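Local coordinates for conserved protein with 2 CBS domains (Pyrobaculum aerophilum, PDB 2RIH) that binds AMP in clefts formed by a pair of CBS domains, possibly as a sensor of adenine nucleotides, at residues Ile5-Leu10 / Gly115-Arg120; Leu38-Ala43 / His103-Asn108; Ala52-Arg57 / Gly71-Ile76; Ile81-Thr86 / His90-Lys95. All blocks are in the same frame, centred on the assembly; numbering follows the deposited sequence.

Interaction 1. Residues Ile5-Leu10 / Gly115-Arg120; sequences IRTSEL and GVLSIR. With SO4 (sulfate ion), chain D.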
loop_
_atom_site.group_PDB
_atom_site.type_symbol
_atom_site.label_atom_id
_atom_site.label_comp_id
_atom_site.label_asym_id
_atom_site.label_seq_id
_atom_site.Cartn_x
_atom_site.Cartn_y
_atom_site.Cartn_z
ATOM N N ILE A 5 22.994 3.267 5.232
ATOM C CA ILE A 5 22.256 3.149 3.935
ATOM C C ILE A 5 21.420 4.411 3.704
ATOM O O ILE A 5 20.664 4.829 4.582
ATOM C CB ILE A 5 21.349 1.900 3.896
ATOM C CG1 ILE A 5 22.184 0.629 4.099
ATOM C CG2 ILE A 5 20.581 1.835 2.577
ATOM C CD1 ILE A 5 21.372 -0.656 4.184
ATOM N N ARG A 6 21.594 5.014 2.530
ATOM C CA ARG A 6 20.877 6.229 2.118
ATOM C C ARG A 6 19.655 5.882 1.281
ATOM O O ARG A 6 19.631 4.849 0.611
ATOM C CB ARG A 6 21.787 7.124 1.272
ATOM C CG ARG A 6 22.461 8.227 2.021
ATOM C CD ARG A 6 23.563 7.747 2.909
ATOM N NE ARG A 6 24.003 8.821 3.791
ATOM C CZ ARG A 6 24.894 8.682 4.767
ATOM N NH1 ARG A 6 25.478 7.508 4.993
ATOM N NH2 ARG A 6 25.209 9.731 5.516
ATOM N N THR A 7 18.663 6.771 1.286
ATOM C CA THR A 7 17.413 6.557 0.546
ATOM C C THR A 7 17.648 6.344 -0.955
ATOM O O THR A 7 17.006 5.498 -1.570
ATOM C CB THR A 7 16.399 7.726 0.759
ATOM O OG1 THR A 7 16.972 8.960 0.317
ATOM C CG2 THR A 7 16.012 7.852 2.219
ATOM N N SER A 8 18.594 7.093 -1.518
ATOM C CA SER A 8 18.972 6.982 -2.929
ATOM C C SER A 8 19.404 5.568 -3.340
ATOM O O SER A 8 19.198 5.159 -4.476
ATOM C CB SER A 8 20.108 7.958 -3.240
ATOM O OG SER A 8 21.267 7.649 -2.479
ATOM N N GLU A 9 19.997 4.829 -2.404
ATOM C CA GLU A 9 20.479 3.475 -2.656
ATOM C C GLU A 9 19.359 2.458 -2.895
ATOM O O GLU A 9 19.612 1.367 -3.414
ATOM C CB GLU A 9 21.343 2.997 -1.486
ATOM C CG GLU A 9 22.571 3.845 -1.231
ATOM C CD GLU A 9 23.392 3.355 -0.063
ATOM O OE1 GLU A 9 23.686 2.139 -0.009
ATOM O OE2 GLU A 9 23.754 4.187 0.797
ATOM N N LEU A 10 18.138 2.801 -2.494
ATOM C CA LEU A 10 16.993 1.896 -2.604
ATOM C C LEU A 10 15.988 2.312 -3.677
ATOM O O LEU A 10 14.917 1.725 -3.774
ATOM C CB LEU A 10 16.272 1.799 -1.259
ATOM C CG LEU A 10 17.145 1.488 -0.042
ATOM C CD1 LEU A 10 16.281 1.396 1.206
ATOM C CD2 LEU A 10 17.975 0.200 -0.239
ATOM N N GLY A 115 13.033 10.530 -6.634
ATOM C CA GLY A 115 12.284 9.302 -6.678
ATOM C C GLY A 115 11.222 9.264 -5.616
ATOM O O GLY A 115 10.938 10.279 -4.946
ATOM N N VAL A 116 10.629 8.082 -5.495
ATOM C CA VAL A 116 9.650 7.777 -4.477
ATOM C C VAL A 116 10.080 6.468 -3.815
ATOM O O VAL A 116 10.339 5.464 -4.487
ATOM C CB VAL A 116 8.234 7.634 -5.080
ATOM C CG1 VAL A 116 7.234 7.105 -4.020
ATOM C CG2 VAL A 116 7.770 8.963 -5.668
ATOM N N LEU A 117 10.168 6.504 -2.496
ATOM C CA LEU A 117 10.542 5.355 -1.699
ATOM C C LEU A 117 9.275 4.770 -1.075
ATOM O O LEU A 117 8.439 5.499 -0.544
ATOM C CB LEU A 117 11.525 5.799 -0.614
ATOM C CG LEU A 117 12.272 4.738 0.189
ATOM C CD1 LEU A 117 13.340 4.061 -0.673
ATOM C CD2 LEU A 117 12.901 5.367 1.435
ATOM N N SER A 118 9.144 3.451 -1.160
ATOM C CA SER A 118 8.020 2.740 -0.607
ATOM C C SER A 118 8.412 1.998 0.669
ATOM O O SER A 118 9.583 1.725 0.910
ATOM C CB SER A 118 7.517 1.722 -1.627
ATOM O OG SER A 118 6.572 0.871 -1.039
ATOM N N ILE A 119 7.403 1.657 1.463
ATOM C CA ILE A 119 7.573 0.785 2.611
ATOM C C ILE A 119 8.101 -0.612 2.178
ATOM O O ILE A 119 8.832 -1.272 2.920
ATOM C CB ILE A 119 6.245 0.690 3.403
ATOM C CG1 ILE A 119 6.485 0.120 4.798
ATOM C CG2 ILE A 119 5.193 -0.135 2.638
ATOM C CD1 ILE A 119 5.333 0.395 5.743
ATOM N N ARG A 120 7.761 -1.034 0.964
ATOM C CA ARG A 120 8.331 -2.260 0.363
ATOM C C ARG A 120 9.844 -2.228 0.270
ATOM O O ARG A 120 10.505 -3.260 0.443
ATOM C CB ARG A 120 7.853 -2.427 -1.070
ATOM C CG ARG A 120 6.601 -3.185 -1.274
ATOM C CD ARG A 120 6.172 -2.989 -2.725
ATOM N NE ARG A 120 5.549 -4.182 -3.240
ATOM C CZ ARG A 120 4.293 -4.310 -3.633
ATOM N NH1 ARG A 120 3.430 -3.300 -3.634
ATOM N NH2 ARG A 120 3.919 -5.496 -4.054
HETATM S S SO4 D . 4.599 0.264 -4.033
HETATM O O1 SO4 D . 4.492 0.015 -2.607
HETATM O O2 SO4 D . 5.994 0.153 -4.439
HETATM O O3 SO4 D . 3.842 -0.728 -4.766
HETATM O O4 SO4 D . 4.098 1.586 -4.345
#
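Beside the place where L117 meets T7 and L10, the flat group is the R120 guanidinium. O1 of a bound sulfate lies in its plane at the edge, while O3 of the same ion comes in obliquely: R120 NH1 reaches that oxygen at 2.8 Å, but an N-H...O angle of 120° leaves the bond weak. R6 N donates to E9 OE2 (2.9 Å) from above the carboxylate plane. Across the contact itself the packing is apolar. L117 CG stands anti to the backbone N (chi1 -169°), which carries the fork toward the 3-10 turn: CD1 sits 3.7 Å from L10 CB, and CD2 4.1 Å from T7 CG2, the T7 and L117 side chains crossing at about a right angle. A 3-10 turn near the N-terminus thus covers strand 113-118 of the second CBS domain, and T7 OG1 bonds to L84 O of the same sheet. Next along the strand, S118 is the N-cap of helix 119-123. S118 OG accepts from R120 N at 3.0 Å and donates to sulfate O1 at 2.7 Å. S118 and R120 both bind AMP in a structure of this protein, and H103, G37 N and R57 of the second subunit also hold the sulfate.

Interaction 2. Residues Leu38-Ala43 / His103-Asn108; sequences LAVLTA and HVVVVN. With SO4 (sulfate ion), chain C; SO4 (sulfate ion), chain D.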
loop_
_atom_site.group_PDB
_atom_site.type_symbol
_atom_site.label_atom_id
_atom_site.label_comp_id
_atom_site.label_asym_id
_atom_site.label_seq_id
_atom_site.Cartn_x
_atom_site.Cartn_y
_atom_site.Cartn_z
ATOM N N LEU A 38 2.281 5.422 -5.653
ATOM C CA LEU A 38 2.277 6.871 -5.445
ATOM C C LEU A 38 2.790 7.653 -6.648
ATOM O O LEU A 38 3.872 7.365 -7.181
ATOM C CB LEU A 38 3.071 7.261 -4.193
ATOM C CG LEU A 38 2.907 8.730 -3.784
ATOM C CD1 LEU A 38 2.294 8.865 -2.400
ATOM C CD2 LEU A 38 4.222 9.499 -3.892
ATOM N N ALA A 39 1.978 8.631 -7.064
ATOM C CA ALA A 39 2.309 9.570 -8.117
ATOM C C ALA A 39 2.624 10.953 -7.527
ATOM O O ALA A 39 1.989 11.400 -6.570
ATOM C CB ALA A 39 1.142 9.677 -9.123
ATOM N N VAL A 40 3.608 11.628 -8.108
ATOM C CA VAL A 40 3.930 12.997 -7.732
ATOM C C VAL A 40 3.348 13.965 -8.765
ATOM O O VAL A 40 3.553 13.800 -9.962
ATOM C CB VAL A 40 5.462 13.205 -7.617
ATOM C CG1 VAL A 40 5.803 14.674 -7.336
ATOM C CG2 VAL A 40 6.041 12.309 -6.536
ATOM N N LEU A 41 2.599 14.958 -8.298
ATOM C CA LEU A 41 2.107 16.021 -9.179
ATOM C C LEU A 41 3.136 17.138 -9.128
ATOM O O LEU A 41 3.576 17.526 -8.047
ATOM C CB LEU A 41 0.716 16.510 -8.772
ATOM C CG LEU A 41 -0.456 15.514 -8.845
ATOM C CD1 LEU A 41 -1.789 16.257 -8.694
ATOM C CD2 LEU A 41 -0.471 14.675 -10.130
ATOM N N THR A 42 3.564 17.609 -10.300
ATOM C CA THR A 42 4.630 18.601 -10.386
ATOM C C THR A 42 4.102 19.947 -10.875
ATOM O O THR A 42 3.051 20.027 -11.521
ATOM C CB THR A 42 5.789 18.122 -11.305
ATOM O OG1 THR A 42 5.283 17.836 -12.612
ATOM C CG2 THR A 42 6.441 16.860 -10.732
ATOM N N ALA A 43 4.845 20.996 -10.541
ATOM C CA ALA A 43 4.483 22.357 -10.900
ATOM C C ALA A 43 4.408 22.494 -12.420
ATOM O O ALA A 43 5.272 21.991 -13.144
ATOM C CB ALA A 43 5.494 23.345 -10.322
ATOM N N HIS A 103 4.670 5.761 1.729
ATOM C CA HIS A 103 5.599 6.287 0.735
ATOM C C HIS A 103 6.178 7.592 1.239
ATOM O O HIS A 103 5.591 8.233 2.108
ATOM C CB HIS A 103 4.881 6.575 -0.593
ATOM C CG HIS A 103 4.335 5.355 -1.264
ATOM N ND1 HIS A 103 3.086 4.848 -0.977
ATOM C CD2 HIS A 103 4.864 4.542 -2.209
ATOM C CE1 HIS A 103 2.872 3.775 -1.718
ATOM N NE2 HIS A 103 3.936 3.563 -2.467
ATOM N N VAL A 104 7.339 7.962 0.701
ATOM C CA VAL A 104 7.884 9.306 0.841
ATOM C C VAL A 104 8.476 9.718 -0.497
ATOM O O VAL A 104 8.992 8.884 -1.260
ATOM C CB VAL A 104 8.973 9.459 1.952
ATOM C CG1 VAL A 104 8.357 9.337 3.327
ATOM C CG2 VAL A 104 10.116 8.466 1.757
ATOM N N VAL A 105 8.381 11.011 -0.776
ATOM C CA VAL A 105 8.972 11.594 -1.969
ATOM C C VAL A 105 10.439 11.887 -1.666
ATOM O O VAL A 105 10.747 12.545 -0.674
ATOM C CB VAL A 105 8.213 12.874 -2.377
ATOM C CG1 VAL A 105 8.877 13.551 -3.572
ATOM C CG2 VAL A 105 6.766 12.536 -2.694
ATOM N N VAL A 106 11.344 11.357 -2.487
ATOM C CA VAL A 106 12.770 11.617 -2.327
ATOM C C VAL A 106 13.164 12.789 -3.214
ATOM O O VAL A 106 12.911 12.778 -4.415
ATOM C CB VAL A 106 13.639 10.384 -2.689
ATOM C CG1 VAL A 106 15.104 10.664 -2.414
ATOM C CG2 VAL A 106 13.185 9.150 -1.905
ATOM N N VAL A 107 13.781 13.799 -2.611
ATOM C CA VAL A 107 14.236 14.980 -3.335
ATOM C C VAL A 107 15.717 15.218 -3.053
ATOM O O VAL A 107 16.279 14.643 -2.115
ATOM C CB VAL A 107 13.403 16.235 -2.971
ATOM C CG1 VAL A 107 11.935 16.047 -3.382
ATOM C CG2 VAL A 107 13.517 16.567 -1.475
ATOM N N ASN A 108 16.359 16.021 -3.897
ATOM C CA ASN A 108 17.746 16.407 -3.674
ATOM C C ASN A 108 17.815 17.735 -2.926
ATOM O O ASN A 108 16.779 18.344 -2.644
ATOM C CB ASN A 108 18.534 16.451 -4.996
ATOM C CG ASN A 108 18.020 17.493 -5.980
ATOM O OD1 ASN A 108 17.395 18.491 -5.605
ATOM N ND2 ASN A 108 18.314 17.272 -7.258
HETATM S S SO4 C . 0.031 5.719 0.940
HETATM O O1 SO4 C . -0.193 5.174 2.273
HETATM O O2 SO4 C . 1.411 6.202 0.860
HETATM O O3 SO4 C . -0.145 4.696 -0.086
HETATM O O4 SO4 C . -0.905 6.802 0.736
HETATM S S SO4 D . 4.599 0.264 -4.033
HETATM O O1 SO4 D . 4.492 0.015 -2.607
HETATM O O2 SO4 D . 5.994 0.153 -4.439
HETATM O O3 SO4 D . 3.842 -0.728 -4.766
HETATM O O4 SO4 D . 4.098 1.586 -4.345
#
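This is sheet-on-sheet packing at the heart of the CBS pair: the central strand of each domain's three-stranded sheet, 38-43 and 103-107, turns side chains toward the other, with the strand axes 8.7 Å apart and inclined at 42°. L38, V40, H103 and V105 carry it. H103 CG lies anti to the carbonyl carbon (chi1 -65°), setting the imidazole against L38: L38 CB lies over one face, 3.8 Å from the ring centroid, a CH-pi contact. Further along, V105 CG2 serves two residues, meeting V40 CG2 at 3.9 Å and L38 CD2 at 4.1 Å. The ring edge is spent on anions. H103 ND1 donates to O2 of one sulfate at 2.8 Å and 170°, and NE2 donates, also nearly straight, to O4 of the sulfate shared with S118, at 2.7 Å. These two bonds fix the ring's rotation; with both nitrogens donating between anions, the imidazole would tend to be positively charged. H103 contributes to both AMP sites and L38 to one of them, so the interface also forms part of the nucleotide clefts. Around it, L38 and V105 touch V53 of strand 50-55, L38 and V40 rest on V116 of strand 113-118, and V104, facing the other way, meets L117.

Interaction 3. Residues Ala52-Arg57 / Gly71-Ile76; sequences AVVSER and GPAMPI. With SO4 (sulfate ion), chain C; SO4 (sulfate ion), chain F.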
loop_
_atom_site.group_PDB
_atom_site.type_symbol
_atom_site.label_atom_id
_atom_site.label_comp_id
_atom_site.label_asym_id
_atom_site.label_seq_id
_atom_site.Cartn_x
_atom_site.Cartn_y
_atom_site.Cartn_z
ATOM N N ALA A 52 2.404 18.098 -5.040
ATOM C CA ALA A 52 1.398 17.257 -4.424
ATOM C C ALA A 52 1.671 15.807 -4.734
ATOM O O ALA A 52 2.461 15.495 -5.629
ATOM C CB ALA A 52 0.002 17.651 -4.924
ATOM N N VAL A 53 1.011 14.928 -3.989
ATOM C CA VAL A 53 1.060 13.498 -4.238
ATOM C C VAL A 53 -0.349 12.911 -4.253
ATOM O O VAL A 53 -1.247 13.385 -3.542
ATOM C CB VAL A 53 1.949 12.752 -3.202
ATOM C CG1 VAL A 53 3.381 13.271 -3.281
ATOM C CG2 VAL A 53 1.394 12.874 -1.762
ATOM N N VAL A 54 -0.522 11.893 -5.092
ATOM C CA VAL A 54 -1.745 11.116 -5.171
ATOM C C VAL A 54 -1.366 9.643 -5.122
ATOM O O VAL A 54 -0.608 9.165 -5.966
ATOM C CB VAL A 54 -2.516 11.385 -6.488
ATOM C CG1 VAL A 54 -3.809 10.570 -6.533
ATOM C CG2 VAL A 54 -2.816 12.866 -6.633
ATOM N N SER A 55 -1.863 8.930 -4.117
ATOM C CA SER A 55 -1.624 7.498 -4.034
ATOM C C SER A 55 -2.879 6.723 -4.400
ATOM O O SER A 55 -3.975 7.286 -4.502
ATOM C CB SER A 55 -1.159 7.106 -2.638
ATOM O OG SER A 55 -2.175 7.353 -1.697
ATOM N N GLU A 56 -2.694 5.429 -4.617
ATOM C CA GLU A 56 -3.788 4.495 -4.837
ATOM C C GLU A 56 -4.819 4.559 -3.707
ATOM O O GLU A 56 -6.002 4.278 -3.919
ATOM C CB GLU A 56 -3.236 3.073 -4.981
ATOM C CG GLU A 56 -2.479 2.559 -3.781
ATOM C CD GLU A 56 -1.717 1.285 -4.075
ATOM O OE1 GLU A 56 -0.638 1.104 -3.492
ATOM O OE2 GLU A 56 -2.184 0.472 -4.887
ATOM N N ARG A 57 -4.365 4.926 -2.512
ATOM C CA ARG A 57 -5.264 5.135 -1.391
ATOM C C ARG A 57 -6.203 6.325 -1.586
ATOM O O ARG A 57 -7.368 6.274 -1.184
ATOM C CB ARG A 57 -4.481 5.305 -0.097
ATOM C CG ARG A 57 -5.411 5.434 1.087
ATOM C CD ARG A 57 -4.869 4.768 2.319
ATOM N NE ARG A 57 -4.669 3.338 2.106
ATOM C CZ ARG A 57 -4.306 2.495 3.064
ATOM N NH1 ARG A 57 -4.134 2.927 4.307
ATOM N NH2 ARG A 57 -4.121 1.221 2.774
ATOM N N GLY A 71 -12.321 13.885 -13.506
ATOM C CA GLY A 71 -12.100 15.237 -13.009
ATOM C C GLY A 71 -10.662 15.393 -12.517
ATOM O O GLY A 71 -9.885 14.435 -12.528
ATOM N N PRO A 72 -10.291 16.610 -12.095
ATOM C CA PRO A 72 -8.935 16.867 -11.626
ATOM C C PRO A 72 -8.501 16.014 -10.427
ATOM O O PRO A 72 -9.312 15.721 -9.532
ATOM C CB PRO A 72 -8.968 18.357 -11.253
ATOM C CG PRO A 72 -10.395 18.692 -11.088
ATOM C CD PRO A 72 -11.126 17.823 -12.052
ATOM N N ALA A 73 -7.221 15.631 -10.424
ATOM C CA ALA A 73 -6.618 14.877 -9.321
ATOM C C ALA A 73 -6.182 15.772 -8.173
ATOM O O ALA A 73 -6.143 15.322 -7.036
ATOM C CB ALA A 73 -5.429 14.048 -9.810
ATOM N N MET A 74 -5.847 17.031 -8.455
ATOM C CA MET A 74 -5.342 17.925 -7.399
ATOM C C MET A 74 -6.241 18.004 -6.155
ATOM O O MET A 74 -5.726 17.952 -5.034
ATOM C CB MET A 74 -5.023 19.332 -7.937
ATOM C CG MET A 74 -4.355 20.258 -6.899
ATOM S SD MET A 74 -2.800 19.618 -6.212
ATOM C CE MET A 74 -1.683 20.056 -7.541
ATOM N N PRO A 75 -7.570 18.155 -6.328
ATOM C CA PRO A 75 -8.446 18.140 -5.147
ATOM C C PRO A 75 -8.353 16.884 -4.254
ATOM O O PRO A 75 -8.684 16.965 -3.085
ATOM C CB PRO A 75 -9.851 18.274 -5.748
ATOM C CG PRO A 75 -9.639 18.969 -7.041
ATOM C CD PRO A 75 -8.337 18.420 -7.561
ATOM N N ILE A 76 -7.914 15.744 -4.782
ATOM C CA ILE A 76 -7.766 14.547 -3.940
ATOM C C ILE A 76 -6.316 14.355 -3.468
ATOM O O ILE A 76 -6.017 13.416 -2.734
ATOM C CB ILE A 76 -8.304 13.266 -4.625
ATOM C CG1 ILE A 76 -7.404 12.790 -5.771
ATOM C CG2 ILE A 76 -9.721 13.498 -5.115
ATOM C CD1 ILE A 76 -7.653 11.358 -6.175
HETATM S S SO4 C . 0.031 5.719 0.940
HETATM O O1 SO4 C . -0.193 5.174 2.273
HETATM O O2 SO4 C . 1.411 6.202 0.860
HETATM O O3 SO4 C . -0.145 4.696 -0.086
HETATM O O4 SO4 C . -0.905 6.802 0.736
HETATM S S SO4 F . -2.198 -1.141 5.216
HETATM O O1 SO4 F . -3.158 -2.197 4.919
HETATM O O2 SO4 F . -1.721 -1.279 6.581
HETATM O O3 SO4 F . -1.065 -1.243 4.323
HETATM O O4 SO4 F . -2.843 0.144 5.060
#
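V54 is the buried middle of this contact, with one methyl for each of two partners across it. Its CG1 packs on I76 CD1 at 3.9 Å, and its CG2 lies 4.3 Å from A73 CB. I76 N bonds to A73 O at 2.9 Å, a backbone bond that closes the 3-10 turn and holds these two partners together. V27 of helix 24-34 and I59 of helix 56-64 pack on V54 as well. The partly exposed side is thinner, resting on M74. Its CB points away from the strand, but bends at chi2 (58°) and chi3 (80°) fold the thioether back, so that SD comes within 3.7 Å of A52 CB. Topologically, the connection leaving helix 56-64 toward the second CBS domain folds back over the helix-facing side of strand 50-55, an outer strand of the first domain's sheet; the CB atoms of V53 and S55 point the other way. Where that strand runs into helix 56-64, the surroundings become polar. S55, at the N-cap, receives a weak bond from R57 N and donates through OG to O4 of the sulfate that H103 ND1 also binds (2.8 Å). R57 reaches into the other subunit's site: its guanidinium meets O4 of a different sulfate, one bound there, edge-on and in plane, with NH2 at 2.8 Å and a weaker bond from NH1 at 3.2 Å. S55 belongs to one of the two AMP sites seen in this protein and R57 to the other, and R57 NE forms a salt bridge with E56 of the second subunit.

Interaction 4. Residues Ile81-Thr86 / His90-Lys95; sequences ITVLDT and HVAAEK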
loop_
_atom_site.group_PDB
_atom_site.type_symbol
_atom_site.label_atom_id
_atom_site.label_comp_id
_atom_site.label_asym_id
_atom_site.label_seq_id
_atom_site.Cartn_x
_atom_site.Cartn_y
_atom_site.Cartn_z
ATOM N N ILE A 81 5.243 14.680 1.494
ATOM C CA ILE A 81 6.106 14.395 2.629
ATOM C C ILE A 81 7.425 13.889 2.045
ATOM O O ILE A 81 7.480 12.824 1.421
ATOM C CB ILE A 81 5.509 13.341 3.599
ATOM C CG1 ILE A 81 4.110 13.765 4.097
ATOM C CG2 ILE A 81 6.475 13.092 4.783
ATOM C CD1 ILE A 81 4.013 15.192 4.681
ATOM N N THR A 82 8.483 14.662 2.244
ATOM C CA THR A 82 9.736 14.411 1.556
ATOM C C THR A 82 10.890 14.017 2.470
ATOM O O THR A 82 10.900 14.326 3.660
ATOM C CB THR A 82 10.198 15.659 0.771
ATOM O OG1 THR A 82 10.484 16.710 1.695
ATOM C CG2 THR A 82 9.129 16.130 -0.229
ATOM N N VAL A 83 11.858 13.327 1.873
ATOM C CA VAL A 83 13.170 13.111 2.476
ATOM C C VAL A 83 14.214 13.444 1.427
ATOM O O VAL A 83 13.905 13.529 0.242
ATOM C CB VAL A 83 13.379 11.654 2.969
ATOM C CG1 VAL A 83 12.435 11.350 4.117
ATOM C CG2 VAL A 83 13.204 10.650 1.823
ATOM N N LEU A 84 15.446 13.650 1.874
ATOM C CA LEU A 84 16.567 13.882 0.970
ATOM C C LEU A 84 17.102 12.556 0.447
ATOM O O LEU A 84 17.025 11.539 1.135
ATOM C CB LEU A 84 17.692 14.649 1.676
ATOM C CG LEU A 84 17.398 16.081 2.109
ATOM C CD1 LEU A 84 18.474 16.557 3.084
ATOM C CD2 LEU A 84 17.296 17.021 0.894
ATOM N N ASP A 85 17.630 12.574 -0.779
ATOM C CA ASP A 85 18.315 11.418 -1.371
ATOM C C ASP A 85 19.537 10.967 -0.543
ATOM O O ASP A 85 19.950 9.802 -0.604
ATOM C CB ASP A 85 18.721 11.702 -2.833
ATOM C CG ASP A 85 19.601 12.947 -2.992
ATOM O OD1 ASP A 85 19.695 13.776 -2.063
ATOM O OD2 ASP A 85 20.193 13.105 -4.078
ATOM N N THR A 86 20.081 11.898 0.236
ATOM C CA THR A 86 21.225 11.669 1.114
ATOM C C THR A 86 20.860 11.308 2.567
ATOM O O THR A 86 21.749 11.020 3.370
ATOM C CB THR A 86 22.090 12.942 1.178
ATOM O OG1 THR A 86 21.254 14.053 1.522
ATOM C CG2 THR A 86 22.772 13.206 -0.169
ATOM N N HIS A 90 16.466 5.368 7.900
ATOM C CA HIS A 90 15.676 5.445 9.134
ATOM C C HIS A 90 14.852 6.732 9.204
ATOM O O HIS A 90 13.787 6.756 9.832
ATOM C CB HIS A 90 16.548 5.268 10.397
ATOM C CG HIS A 90 17.356 6.474 10.776
ATOM N ND1 HIS A 90 16.813 7.557 11.432
ATOM C CD2 HIS A 90 18.676 6.747 10.632
ATOM C CE1 HIS A 90 17.757 8.457 11.653
ATOM N NE2 HIS A 90 18.899 7.987 11.181
ATOM N N VAL A 91 15.342 7.791 8.553
ATOM C CA VAL A 91 14.602 9.044 8.442
ATOM C C VAL A 91 13.318 8.858 7.619
ATOM O O VAL A 91 12.288 9.448 7.946
ATOM C CB VAL A 91 15.462 10.173 7.824
ATOM C CG1 VAL A 91 14.607 11.394 7.512
ATOM C CG2 VAL A 91 16.598 10.548 8.762
ATOM N N ALA A 92 13.381 8.041 6.563
ATOM C CA ALA A 92 12.203 7.763 5.726
ATOM C C ALA A 92 11.184 6.916 6.480
ATOM O O ALA A 92 9.993 7.240 6.493
ATOM C CB ALA A 92 12.605 7.073 4.435
ATOM N N ALA A 93 11.664 5.838 7.103
ATOM C CA ALA A 93 10.828 4.959 7.911
ATOM C C ALA A 93 10.081 5.739 8.987
ATOM O O ALA A 93 8.879 5.567 9.156
ATOM C CB ALA A 93 11.672 3.862 8.559
ATOM N N GLU A 94 10.802 6.597 9.706
ATOM C CA GLU A 94 10.200 7.429 10.745
ATOM C C GLU A 94 9.124 8.364 10.178
ATOM O O GLU A 94 8.027 8.460 10.736
ATOM C CB GLU A 94 11.282 8.221 11.490
ATOM C CG GLU A 94 10.836 8.781 12.833
ATOM C CD GLU A 94 10.324 7.710 13.794
ATOM O OE1 GLU A 94 10.792 6.544 13.731
ATOM O OE2 GLU A 94 9.444 8.041 14.617
ATOM N N LYS A 95 9.418 9.031 9.065
ATOM C CA LYS A 95 8.413 9.882 8.412
ATOM C C LYS A 95 7.178 9.079 7.990
ATOM O O LYS A 95 6.053 9.550 8.137
ATOM C CB LYS A 95 8.988 10.651 7.208
ATOM C CG LYS A 95 9.800 11.886 7.594
ATOM C CD LYS A 95 9.410 13.109 6.773
ATOM C CE LYS A 95 10.120 14.377 7.255
ATOM N NZ LYS A 95 9.371 15.631 6.881
#
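I81 presses its CG2 methyl against the aliphatic stretch of K95, 3.5 Å from CD, the two side chains meeting at a slant. The lysine then runs on over the strand backbone: K95 CD and CE are each 3.7 Å from T82 O, and K95 NZ is 3.8 Å from that same oxygen, so the carbonyl is brushed by the methylenes and the amine lies too far for a hydrogen bond. A bend at chi2 (-133°), well off either staggered position, lays the chain along this course. I81, at the partly exposed end of the contact, is also one of the AMP-binding residues of this protein. Deeper in, V83 supplies the buried part through one branch. Its CG1, anti to the carbonyl carbon (chi1 -66°), lies 3.9 Å from A92 CA and 4.0 Å from V91 CG1, the two valine side chains lying side by side and running opposite ways. The small A92 lets strand and helix come close here, with V83 CA and A92 CA 6.3 Å apart. This is the first half of the beta-alpha-beta unit of the second CBS domain: strand 82-84 leads into helix 89-99, which runs back almost antiparallel (172°) with its axis 8.8 Å away and then delivers the chain to strand 103-107, the parallel neighbour of 82-84. The CB of T82 points away from the helix, and its side chain touches V105, while V83 and A92 both touch V104 on that strand, so the apolar layer continues under the helix.

Interaction 2 is the hub. Through strand 103-107 it shares a sheet with interactions 1 and 4, each centred 12 Å away, and L117 N to V104 O (2.9 Å) and V107 N to V83 O (2.9 Å) are the probable backbone bonds between them. Through strand 38-43 it joins interaction 3, also 12 Å off, with L41 N to A52 O at 2.7 Å. Interactions 1 and 4 are closest, their centres 8 Å apart, whereas 1 and 3 stand 22 Å apart on opposite sides of the chain's centre. The sulfates lie among AMP-binding residues and probably mark where the nucleotide's phosphate sits: one is shared by interactions 1 and 2, another by 2 and 3, with H103 bonded to both.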